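Local coordinates for penicillin binding protein 2X (Streptococcus thermophilus, PDB 5U47) that probably acts as a transpeptidase that cross-links peptidoglycan strands during septal cell-wall synthesis and is the kind of enzyme that beta-lactams inactivate by acylating an essential serine, at residues 615-626 and 639-649; 223-233 and 561-572. The protein carries 1 engineered substitution. All coordinates share one frame; numbering follows the deposited sequence.

The two contacts belong to different domains. Interaction 2 pairs the helices of 223-233 and 561-572, which lie on one face of the five-stranded antiparallel sheet of the transpeptidase domain; interaction 1 pairs the outer strand 615-619 with the central strand 641-646 in the first PASTA domain. Their centres are 38 Å apart, their nearest atoms about 18 Å, and they sit on opposite sides of the chain's centre. In sequence they are in series, since interaction 2 closes before 615-626 begins. Neither segment pair includes the probable active-site residues S295, K298, S354 and K505, although K505 lies on strand 503-510, an outer strand of the sheet beneath interaction 2.

Interaction 1 of 2, residues 615-626 and 639-649; sequences HPIVLGVGNKIE and NEQILIMTNEF
H615-L619 pairs in parallel with Q641-M645, the central strand of the three-stranded PASTA sheet, whose other side runs antiparallel to I625 and E626. Backbone bonds alternate: H615 N to E640 O, I642 N to H615 O, I617 N to I642 O, I644 N to I617 O, L619 N to I644 O (2.7 Å).

Branched apolar side chains fill both faces. I644 CG2 meets I625 CG1 at 3.5 Å, while its CD1 reaches P616 CB, on the side covered by helix 602-611. On the other face I617 CD1 lies 3.9 Å from L643 CD2 and packs on the CG-CD part of Q641, whose amide bonds to T659 and G657.

Two rings are covered from above. L619 CB stands over the F649 ring, 3.7 Å from its centroid, and N639 CA lies over the imidazole of H615. A water bridges H615 NE2 and N639 OD1, which also accepts from K453 N.

At the turn, glycines let backbones close in: G620, with positive phi, sets CA on E648 O, and G622 CA meets N647 OD1. N647 OD1 accepts from K624 N. L619 O takes both T646 N and OG1 (2.9 Å); threonine suits because its hydroxyl (chi1 70°) also accepts from G622 N at 3.1 Å.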
loop_
_atom_site.group_PDB
_atom_site.type_symbol
_atom_site.label_atom_id
_atom_site.label_comp_id
_atom_site.label_asym_id
_atom_site.label_seq_id
_atom_site.Cartn_x
_atom_site.Cartn_y
_atom_site.Cartn_z
ATOM N N HIS A 615 8.623 11.611 -8.437
ATOM C CA HIS A 615 9.447 11.286 -7.253
ATOM C C HIS A 615 9.789 12.595 -6.539
ATOM O O HIS A 615 10.842 13.191 -6.791
ATOM C CB HIS A 615 10.747 10.550 -7.629
ATOM C CG HIS A 615 10.538 9.181 -8.202
ATOM N ND1 HIS A 615 11.573 8.442 -8.731
ATOM C CD2 HIS A 615 9.415 8.440 -8.376
ATOM C CE1 HIS A 615 11.105 7.280 -9.151
ATOM N NE2 HIS A 615 9.799 7.255 -8.949
ATOM N N PRO A 616 8.890 13.059 -5.656
ATOM C CA PRO A 616 9.123 14.309 -4.978
ATOM C C PRO A 616 10.066 14.177 -3.794
ATOM O O PRO A 616 10.158 13.116 -3.185
ATOM C CB PRO A 616 7.729 14.675 -4.471
ATOM C CG PRO A 616 7.094 13.373 -4.182
ATOM C CD PRO A 616 7.634 12.424 -5.216
ATOM N N ILE A 617 10.781 15.256 -3.503
ATOM C CA ILE A 617 11.647 15.345 -2.330
ATOM C C ILE A 617 11.134 16.565 -1.557
ATOM O O ILE A 617 11.176 17.699 -2.078
ATOM C CB ILE A 617 13.119 15.594 -2.694
ATOM C CG1 ILE A 617 13.664 14.437 -3.543
ATOM C CG2 ILE A 617 13.926 15.779 -1.425
ATOM C CD1 ILE A 617 14.997 14.735 -4.200
ATOM N N VAL A 618 10.639 16.327 -0.345
ATOM C CA VAL A 618 10.083 17.382 0.493
ATOM C C VAL A 618 11.214 17.904 1.364
ATOM O O VAL A 618 11.848 17.120 2.088
ATOM C CB VAL A 618 8.910 16.861 1.334
ATOM C CG1 VAL A 618 8.405 17.908 2.322
ATOM C CG2 VAL A 618 7.769 16.426 0.411
ATOM N N LEU A 619 11.492 19.210 1.257
ATOM C CA LEU A 619 12.566 19.835 2.020
ATOM C C LEU A 619 12.017 20.555 3.237
ATOM O O LEU A 619 11.252 21.531 3.111
ATOM C CB LEU A 619 13.341 20.839 1.164
ATOM C CG LEU A 619 13.949 20.319 -0.138
ATOM C CD1 LEU A 619 14.533 21.462 -0.939
ATOM C CD2 LEU A 619 15.008 19.261 0.135
ATOM N N GLY A 620 12.407 20.086 4.419
ATOM C CA GLY A 620 11.979 20.739 5.645
ATOM C C GLY A 620 10.730 20.152 6.271
ATOM O O GLY A 620 10.229 19.131 5.833
ATOM N N VAL A 621 10.216 20.849 7.284
ATOM C CA VAL A 621 9.102 20.362 8.096
ATOM C C VAL A 621 7.874 21.253 8.156
ATOM O O VAL A 621 6.956 20.957 8.901
ATOM C CB VAL A 621 9.587 20.127 9.543
ATOM C CG1 VAL A 621 10.655 19.047 9.555
ATOM C CG2 VAL A 621 10.128 21.415 10.170
ATOM N N GLY A 622 7.868 22.349 7.394
ATOM C CA GLY A 622 6.727 23.268 7.386
ATOM C C GLY A 622 5.476 22.666 6.765
ATOM O O GLY A 622 5.556 21.729 5.956
ATOM N N ASN A 623 4.317 23.212 7.141
ATOM C CA ASN A 623 3.041 22.735 6.620
ATOM C C ASN A 623 2.573 23.435 5.325
ATOM O O ASN A 623 1.451 23.223 4.895
ATOM C CB ASN A 623 1.939 22.785 7.689
ATOM C CG ASN A 623 1.634 24.183 8.170
ATOM O OD1 ASN A 623 2.216 25.155 7.709
ATOM N ND2 ASN A 623 0.702 24.287 9.100
ATOM N N LYS A 624 3.434 24.230 4.698
ATOM C CA LYS A 624 3.061 24.919 3.459
ATOM C C LYS A 624 4.155 24.786 2.428
ATOM O O LYS A 624 5.339 24.858 2.765
ATOM C CB LYS A 624 2.874 26.428 3.678
ATOM C CG LYS A 624 1.895 26.863 4.761
ATOM C CD LYS A 624 0.466 26.468 4.458
ATOM C CE LYS A 624 -0.474 26.986 5.544
ATOM N NZ LYS A 624 -1.846 26.425 5.406
ATOM N N ILE A 625 3.751 24.635 1.167
ATOM C CA ILE A 625 4.701 24.646 0.060
ATOM C C ILE A 625 5.077 26.108 -0.260
ATOM O O ILE A 625 4.199 26.924 -0.564
ATOM C CB ILE A 625 4.110 23.968 -1.181
ATOM C CG1 ILE A 625 3.984 22.479 -0.893
ATOM C CG2 ILE A 625 4.983 24.226 -2.410
ATOM C CD1 ILE A 625 3.371 21.665 -2.012
ATOM N N GLU A 626 6.370 26.419 -0.192
ATOM C CA GLU A 626 6.878 27.751 -0.496
ATOM C C GLU A 626 7.455 27.825 -1.916
ATOM O O GLU A 626 7.233 28.808 -2.621
ATOM C CB GLU A 626 7.923 28.160 0.533
ATOM C CG GLU A 626 8.474 29.552 0.331
ATOM C CD GLU A 626 9.430 29.955 1.435
ATOM O OE1 GLU A 626 9.131 29.689 2.622
ATOM O OE2 GLU A 626 10.480 30.545 1.113
ATOM N N ASN A 639 8.701 9.247 -13.107
ATOM C CA ASN A 639 9.907 9.058 -12.296
ATOM C C ASN A 639 10.800 10.278 -12.180
ATOM O O ASN A 639 11.879 10.176 -11.623
ATOM C CB ASN A 639 10.696 7.848 -12.807
ATOM C CG ASN A 639 9.804 6.644 -12.958
ATOM O OD1 ASN A 639 9.128 6.263 -11.999
ATOM N ND2 ASN A 639 9.738 6.072 -14.172
ATOM N N GLU A 640 10.356 11.426 -12.686
ATOM C CA GLU A 640 11.156 12.612 -12.574
ATOM C C GLU A 640 11.209 13.059 -11.088
ATOM O O GLU A 640 10.219 13.039 -10.382
ATOM C CB GLU A 640 10.609 13.715 -13.479
ATOM C CG GLU A 640 11.375 15.022 -13.392
ATOM C CD GLU A 640 10.960 16.022 -14.458
ATOM O OE1 GLU A 640 10.317 15.616 -15.455
ATOM O OE2 GLU A 640 11.292 17.206 -14.297
ATOM N N GLN A 641 12.404 13.429 -10.651
ATOM C CA GLN A 641 12.643 13.855 -9.291
ATOM C C GLN A 641 12.494 15.366 -9.210
ATOM O O GLN A 641 13.135 16.090 -9.962
ATOM C CB GLN A 641 14.053 13.460 -8.897
ATOM C CG GLN A 641 14.425 13.696 -7.443
ATOM C CD GLN A 641 15.909 13.460 -7.242
ATOM O OE1 GLN A 641 16.729 14.325 -7.560
ATOM N NE2 GLN A 641 16.265 12.266 -6.754
ATOM N N ILE A 642 11.671 15.841 -8.285
ATOM C CA ILE A 642 11.465 17.271 -8.115
ATOM C C ILE A 642 11.611 17.650 -6.649
ATOM O O ILE A 642 11.478 16.793 -5.760
ATOM C CB ILE A 642 10.083 17.729 -8.647
ATOM C CG1 ILE A 642 8.942 17.201 -7.772
ATOM C CG2 ILE A 642 9.922 17.330 -10.119
ATOM C CD1 ILE A 642 7.624 17.895 -8.026
ATOM N N LEU A 643 11.884 18.930 -6.402
ATOM C CA LEU A 643 12.017 19.442 -5.039
ATOM C C LEU A 643 10.792 20.257 -4.648
ATOM O O LEU A 643 10.313 21.064 -5.439
ATOM C CB LEU A 643 13.213 20.354 -4.912
ATOM C CG LEU A 643 14.597 19.831 -5.244
ATOM C CD1 LEU A 643 15.592 20.970 -5.055
ATOM C CD2 LEU A 643 14.945 18.629 -4.375
ATOM N N ILE A 644 10.308 20.034 -3.434
ATOM C CA ILE A 644 9.206 20.792 -2.842
ATOM C C ILE A 644 9.814 21.391 -1.582
ATOM O O ILE A 644 10.108 20.665 -0.621
ATOM C CB ILE A 644 8.002 19.900 -2.482
ATOM C CG1 ILE A 644 7.386 19.274 -3.732
ATOM C CG2 ILE A 644 6.924 20.692 -1.745
ATOM C CD1 ILE A 644 6.339 18.218 -3.412
ATOM N N MET A 645 10.050 22.702 -1.588
ATOM C CA MET A 645 10.610 23.358 -0.401
ATOM C C MET A 645 9.476 23.875 0.458
ATOM O O MET A 645 8.683 24.683 0.003
ATOM C CB MET A 645 11.533 24.510 -0.760
ATOM C CG MET A 645 12.355 25.031 0.427
ATOM S SD MET A 645 13.373 26.438 -0.050
ATOM C CE MET A 645 12.147 27.738 -0.099
ATOM N N THR A 646 9.416 23.419 1.704
ATOM C CA THR A 646 8.358 23.858 2.605
ATOM C C THR A 646 8.752 25.187 3.216
ATOM O O THR A 646 9.879 25.657 3.029
ATOM C CB THR A 646 8.116 22.867 3.751
ATOM O OG1 THR A 646 9.230 22.896 4.654
ATOM C CG2 THR A 646 7.906 21.466 3.208
ATOM N N ASN A 647 7.833 25.768 3.981
ATOM C CA ASN A 647 8.093 27.052 4.623
ATOM C C ASN A 647 8.956 26.961 5.894
ATOM O O ASN A 647 9.227 27.977 6.507
ATOM C CB ASN A 647 6.794 27.829 4.897
ATOM C CG ASN A 647 5.881 27.138 5.880
ATOM O OD1 ASN A 647 5.845 25.908 5.976
ATOM N ND2 ASN A 647 5.092 27.927 6.579
ATOM N N GLU A 648 9.377 25.761 6.295
ATOM C CA GLU A 648 10.281 25.623 7.450
ATOM C C GLU A 648 11.381 24.632 7.092
ATOM O O GLU A 648 11.234 23.422 7.264
ATOM C CB GLU A 648 9.543 25.209 8.714
ATOM C CG GLU A 648 10.468 25.173 9.920
ATOM C CD GLU A 648 9.755 24.881 11.221
ATOM O OE1 GLU A 648 8.534 24.609 11.189
ATOM O OE2 GLU A 648 10.431 24.913 12.273
ATOM N N PHE A 649 12.493 25.174 6.615
ATOM C CA PHE A 649 13.608 24.379 6.098
ATOM C C PHE A 649 14.921 24.996 6.571
ATOM O O PHE A 649 15.348 26.028 6.051
ATOM C CB PHE A 649 13.484 24.322 4.559
ATOM C CG PHE A 649 14.617 23.612 3.856
ATOM C CD1 PHE A 649 15.058 22.369 4.286
ATOM C CD2 PHE A 649 15.187 24.162 2.719
ATOM C CE1 PHE A 649 16.084 21.707 3.624
ATOM C CE2 PHE A 649 16.208 23.502 2.045
ATOM C CZ PHE A 649 16.658 22.273 2.499
HETATM O O HOH W 1 7.488 5.869 -9.741
HETATM O O HOH W 2 11.551 27.757 3.513
#

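Interaction 2 of 2, residues 223-233 and 561-572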
loop_
_atom_site.group_PDB
_atom_site.type_symbol
_atom_site.label_atom_id
_atom_site.label_comp_id
_atom_site.label_asym_id
_atom_site.label_seq_id
_atom_site.Cartn_x
_atom_site.Cartn_y
_atom_site.Cartn_z
ATOM N N SER A 223 1.906 -9.418 -7.513
ATOM C CA SER A 223 1.959 -10.617 -8.318
ATOM C C SER A 223 0.802 -11.469 -7.853
ATOM O O SER A 223 0.843 -12.002 -6.726
ATOM C CB SER A 223 3.255 -11.354 -8.055
ATOM O OG SER A 223 3.232 -12.651 -8.625
ATOM N N ALA A 224 -0.242 -11.586 -8.672
ATOM C CA ALA A 224 -1.392 -12.406 -8.271
ATOM C C ALA A 224 -1.043 -13.828 -7.833
ATOM O O ALA A 224 -1.559 -14.280 -6.800
ATOM C CB ALA A 224 -2.501 -12.394 -9.327
ATOM N N PRO A 225 -0.155 -14.539 -8.579
ATOM C CA PRO A 225 0.220 -15.892 -8.143
ATOM C C PRO A 225 0.854 -15.919 -6.756
ATOM O O PRO A 225 0.502 -16.759 -5.914
ATOM C CB PRO A 225 1.252 -16.344 -9.203
ATOM C CG PRO A 225 0.961 -15.506 -10.411
ATOM C CD PRO A 225 0.393 -14.213 -9.907
ATOM N N LEU A 226 1.788 -15.000 -6.511
ATOM C CA LEU A 226 2.454 -14.946 -5.217
ATOM C C LEU A 226 1.462 -14.556 -4.133
ATOM O O LEU A 226 1.466 -15.135 -3.043
ATOM C CB LEU A 226 3.604 -13.941 -5.228
ATOM C CG LEU A 226 4.424 -13.888 -3.938
ATOM C CD1 LEU A 226 5.100 -15.226 -3.712
ATOM C CD2 LEU A 226 5.452 -12.773 -3.998
ATOM N N GLN A 227 0.634 -13.562 -4.430
ATOM C CA GLN A 227 -0.377 -13.092 -3.472
ATOM C C GLN A 227 -1.327 -14.221 -3.075
ATOM O O GLN A 227 -1.627 -14.380 -1.900
ATOM C CB GLN A 227 -1.167 -11.936 -4.056
ATOM C CG GLN A 227 -2.238 -11.361 -3.124
ATOM C CD GLN A 227 -1.667 -10.484 -2.006
ATOM O OE1 GLN A 227 -0.785 -9.644 -2.240
ATOM N NE2 GLN A 227 -2.215 -10.623 -0.815
ATOM N N THR A 228 -1.801 -14.987 -4.063
ATOM C CA THR A 228 -2.717 -16.124 -3.830
ATOM C C THR A 228 -2.074 -17.132 -2.904
ATOM O O THR A 228 -2.687 -17.608 -1.953
ATOM C CB THR A 228 -3.158 -16.768 -5.177
ATOM O OG1 THR A 228 -3.868 -15.787 -5.934
ATOM C CG2 THR A 228 -4.077 -17.973 -4.979
ATOM N N PHE A 229 -0.805 -17.399 -3.148
ATOM C CA PHE A 229 -0.045 -18.326 -2.339
ATOM C C PHE A 229 0.139 -17.787 -0.921
ATOM O O PHE A 229 0.003 -18.536 0.045
ATOM C CB PHE A 229 1.295 -18.584 -3.022
ATOM C CG PHE A 229 2.068 -19.688 -2.434
ATOM C CD1 PHE A 229 1.902 -20.982 -2.890
ATOM C CD2 PHE A 229 2.990 -19.440 -1.444
ATOM C CE1 PHE A 229 2.634 -22.016 -2.344
ATOM C CE2 PHE A 229 3.718 -20.458 -0.892
ATOM C CZ PHE A 229 3.541 -21.754 -1.334
ATOM N N LEU A 230 0.423 -16.481 -0.791
ATOM C CA LEU A 230 0.571 -15.860 0.526
ATOM C C LEU A 230 -0.712 -15.969 1.373
ATOM O O LEU A 230 -0.639 -16.212 2.591
ATOM C CB LEU A 230 0.958 -14.374 0.394
ATOM C CG LEU A 230 1.025 -13.577 1.692
ATOM C CD1 LEU A 230 2.053 -14.156 2.630
ATOM C CD2 LEU A 230 1.329 -12.117 1.421
ATOM N N GLU A 231 -1.870 -15.753 0.742
ATOM C CA GLU A 231 -3.174 -15.812 1.445
ATOM C C GLU A 231 -3.385 -17.194 2.071
ATOM O O GLU A 231 -3.787 -17.311 3.219
ATOM C CB GLU A 231 -4.351 -15.475 0.502
ATOM C CG GLU A 231 -4.350 -14.063 -0.110
ATOM C CD GLU A 231 -4.781 -12.916 0.823
ATOM O OE1 GLU A 231 -5.534 -13.166 1.781
ATOM O OE2 GLU A 231 -4.396 -11.734 0.566
ATOM N N THR A 232 -3.101 -18.234 1.307
ATOM C CA THR A 232 -3.220 -19.601 1.794
ATOM C C THR A 232 -2.297 -19.850 2.984
ATOM O O THR A 232 -2.736 -20.384 4.002
ATOM C CB THR A 232 -2.876 -20.601 0.684
ATOM O OG1 THR A 232 -3.701 -20.345 -0.452
ATOM C CG2 THR A 232 -3.045 -22.031 1.157
ATOM N N GLN A 233 -1.033 -19.458 2.874
ATOM C CA GLN A 233 -0.092 -19.679 3.982
ATOM C C GLN A 233 -0.393 -18.826 5.193
ATOM O O GLN A 233 -0.158 -19.270 6.307
ATOM C CB GLN A 233 1.366 -19.497 3.552
ATOM C CG GLN A 233 1.759 -20.443 2.460
ATOM C CD GLN A 233 1.474 -21.877 2.839
ATOM O OE1 GLN A 233 0.741 -22.536 2.149
ATOM N NE2 GLN A 233 2.002 -22.338 3.998
ATOM N N VAL A 561 4.815 -19.506 7.099
ATOM C CA VAL A 561 4.520 -18.412 6.180
ATOM C C VAL A 561 5.752 -17.920 5.403
ATOM O O VAL A 561 5.672 -17.745 4.200
ATOM C CB VAL A 561 3.735 -17.283 6.915
ATOM C CG1 VAL A 561 4.540 -16.668 8.034
ATOM C CG2 VAL A 561 3.296 -16.208 5.942
ATOM N N VAL A 562 6.901 -17.771 6.053
ATOM C CA VAL A 562 8.077 -17.261 5.367
ATOM C C VAL A 562 8.680 -18.251 4.354
ATOM O O VAL A 562 8.845 -17.906 3.187
ATOM C CB VAL A 562 9.167 -16.805 6.363
ATOM C CG1 VAL A 562 10.379 -16.237 5.627
ATOM C CG2 VAL A 562 8.603 -15.775 7.325
ATOM N N ASN A 563 8.952 -19.478 4.780
ATOM C CA ASN A 563 9.645 -20.455 3.914
ATOM C C ASN A 563 8.980 -20.710 2.561
ATOM O O ASN A 563 9.622 -20.531 1.530
ATOM C CB ASN A 563 9.904 -21.818 4.646
ATOM C CG ASN A 563 10.716 -21.664 5.927
ATOM O OD1 ASN A 563 10.751 -20.598 6.519
ATOM N ND2 ASN A 563 11.357 -22.744 6.367
ATOM N N PRO A 564 7.704 -21.135 2.556
ATOM C CA PRO A 564 7.114 -21.438 1.249
ATOM C C PRO A 564 6.876 -20.206 0.365
ATOM O O PRO A 564 6.956 -20.308 -0.853
ATOM C CB PRO A 564 5.823 -22.173 1.603
ATOM C CG PRO A 564 5.513 -21.800 3.005
ATOM C CD PRO A 564 6.779 -21.415 3.670
ATOM N N VAL A 565 6.605 -19.053 0.965
ATOM C CA VAL A 565 6.349 -17.832 0.187
ATOM C C VAL A 565 7.629 -17.351 -0.472
ATOM O O VAL A 565 7.633 -17.075 -1.673
ATOM C CB VAL A 565 5.684 -16.745 1.052
ATOM C CG1 VAL A 565 5.568 -15.411 0.270
ATOM C CG2 VAL A 565 4.308 -17.240 1.488
ATOM N N LEU A 566 8.727 -17.280 0.279
ATOM C CA LEU A 566 10.012 -16.899 -0.331
ATOM C C LEU A 566 10.506 -17.916 -1.354
ATOM O O LEU A 566 11.136 -17.529 -2.341
ATOM C CB LEU A 566 11.095 -16.631 0.722
ATOM C CG LEU A 566 10.896 -15.350 1.502
ATOM C CD1 LEU A 566 12.016 -15.167 2.493
ATOM C CD2 LEU A 566 10.812 -14.141 0.571
ATOM N N GLU A 567 10.241 -19.205 -1.128
ATOM C CA GLU A 567 10.612 -20.228 -2.108
ATOM C C GLU A 567 9.775 -20.047 -3.380
ATOM O O GLU A 567 10.290 -20.188 -4.491
ATOM C CB GLU A 567 10.483 -21.653 -1.548
ATOM C CG GLU A 567 11.648 -22.017 -0.642
ATOM C CD GLU A 567 11.616 -23.439 -0.131
ATOM O OE1 GLU A 567 10.548 -24.095 -0.185
ATOM O OE2 GLU A 567 12.684 -23.906 0.318
ATOM N N GLU A 568 8.493 -19.715 -3.210
ATOM C CA GLU A 568 7.626 -19.479 -4.362
ATOM C C GLU A 568 8.137 -18.267 -5.128
ATOM O O GLU A 568 8.208 -18.303 -6.345
ATOM C CB GLU A 568 6.170 -19.250 -3.938
ATOM C CG GLU A 568 5.174 -19.239 -5.106
ATOM C CD GLU A 568 5.030 -20.591 -5.809
ATOM O OE1 GLU A 568 5.479 -21.633 -5.261
ATOM O OE2 GLU A 568 4.455 -20.613 -6.920
ATOM N N ALA A 569 8.515 -17.207 -4.407
ATOM C CA ALA A 569 9.027 -15.993 -5.042
ATOM C C ALA A 569 10.275 -16.277 -5.866
ATOM O O ALA A 569 10.396 -15.816 -7.017
ATOM C CB ALA A 569 9.334 -14.921 -4.009
ATOM N N MET A 570 11.207 -17.017 -5.261
ATOM C CA MET A 570 12.440 -17.396 -5.957
ATOM C C MET A 570 12.156 -18.285 -7.178
ATOM O O MET A 570 12.791 -18.122 -8.215
ATOM C CB MET A 570 13.423 -18.092 -5.011
ATOM C CG MET A 570 14.022 -17.190 -3.946
ATOM S SD MET A 570 15.089 -15.873 -4.579
ATOM C CE MET A 570 16.504 -16.799 -5.144
ATOM N N SER A 571 11.192 -19.199 -7.072
ATOM C CA SER A 571 10.890 -20.092 -8.187
ATOM C C SER A 571 10.259 -19.365 -9.390
ATOM O O SER A 571 10.325 -19.877 -10.505
ATOM C CB SER A 571 9.954 -21.227 -7.752
ATOM O OG SER A 571 8.648 -20.716 -7.522
ATOM N N MET A 572 9.666 -18.185 -9.172
ATOM C CA MET A 572 8.982 -17.457 -10.254
ATOM C C MET A 572 9.899 -16.785 -11.277
ATOM O O MET A 572 9.590 -16.803 -12.478
ATOM C CB MET A 572 7.964 -16.477 -9.684
ATOM C CG MET A 572 6.774 -17.210 -9.081
ATOM S SD MET A 572 5.609 -16.159 -8.194
ATOM C CE MET A 572 4.858 -15.279 -9.561
#
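F229 lays its ring against the turn P564-E568, and the other side chains of this antiparallel helix pair are arranged on both sides of that meeting. The segment axes run at 167° and come within 9.7 Å. With CG anti to the backbone N (chi1 -170°), F229 extends toward the second helix, where E568 CB stands over one ring face, 4.2 Å from the centroid and offset toward the rim. The E568 chain bends at chi2, which brings its carboxylate to within 16° of parallel with the ring. P564, compact and apolar, brings CB to the ring's edge in plane, 3.7 Å from F229 CE2.

Closer to the sheet, beta-branched V565 is a knob filling the hole among L226, F229, L230 and Q233; its CG2 is 4.0 Å from L230 CD1. L226, long enough to reach across, returns the fit by sitting among V565, E568, A569 and M572, and the small A569 lets the leucine methyl approach the backbone. L230 and V565 also both touch M543 on strand 541-548.

At the ends, Q233 runs its bent chain obliquely past P564 CG, while its NE2 bonds to T560 O, and the flexible M572 side chain crosses P225 at about a right angle, its CE 3.8 Å from P225 CB. With no hydrogen bond between the segments, the pairing depends on apolar burial and close fit: interlocking branched side chains, one ring face covered by methylene, and a thioether at the end.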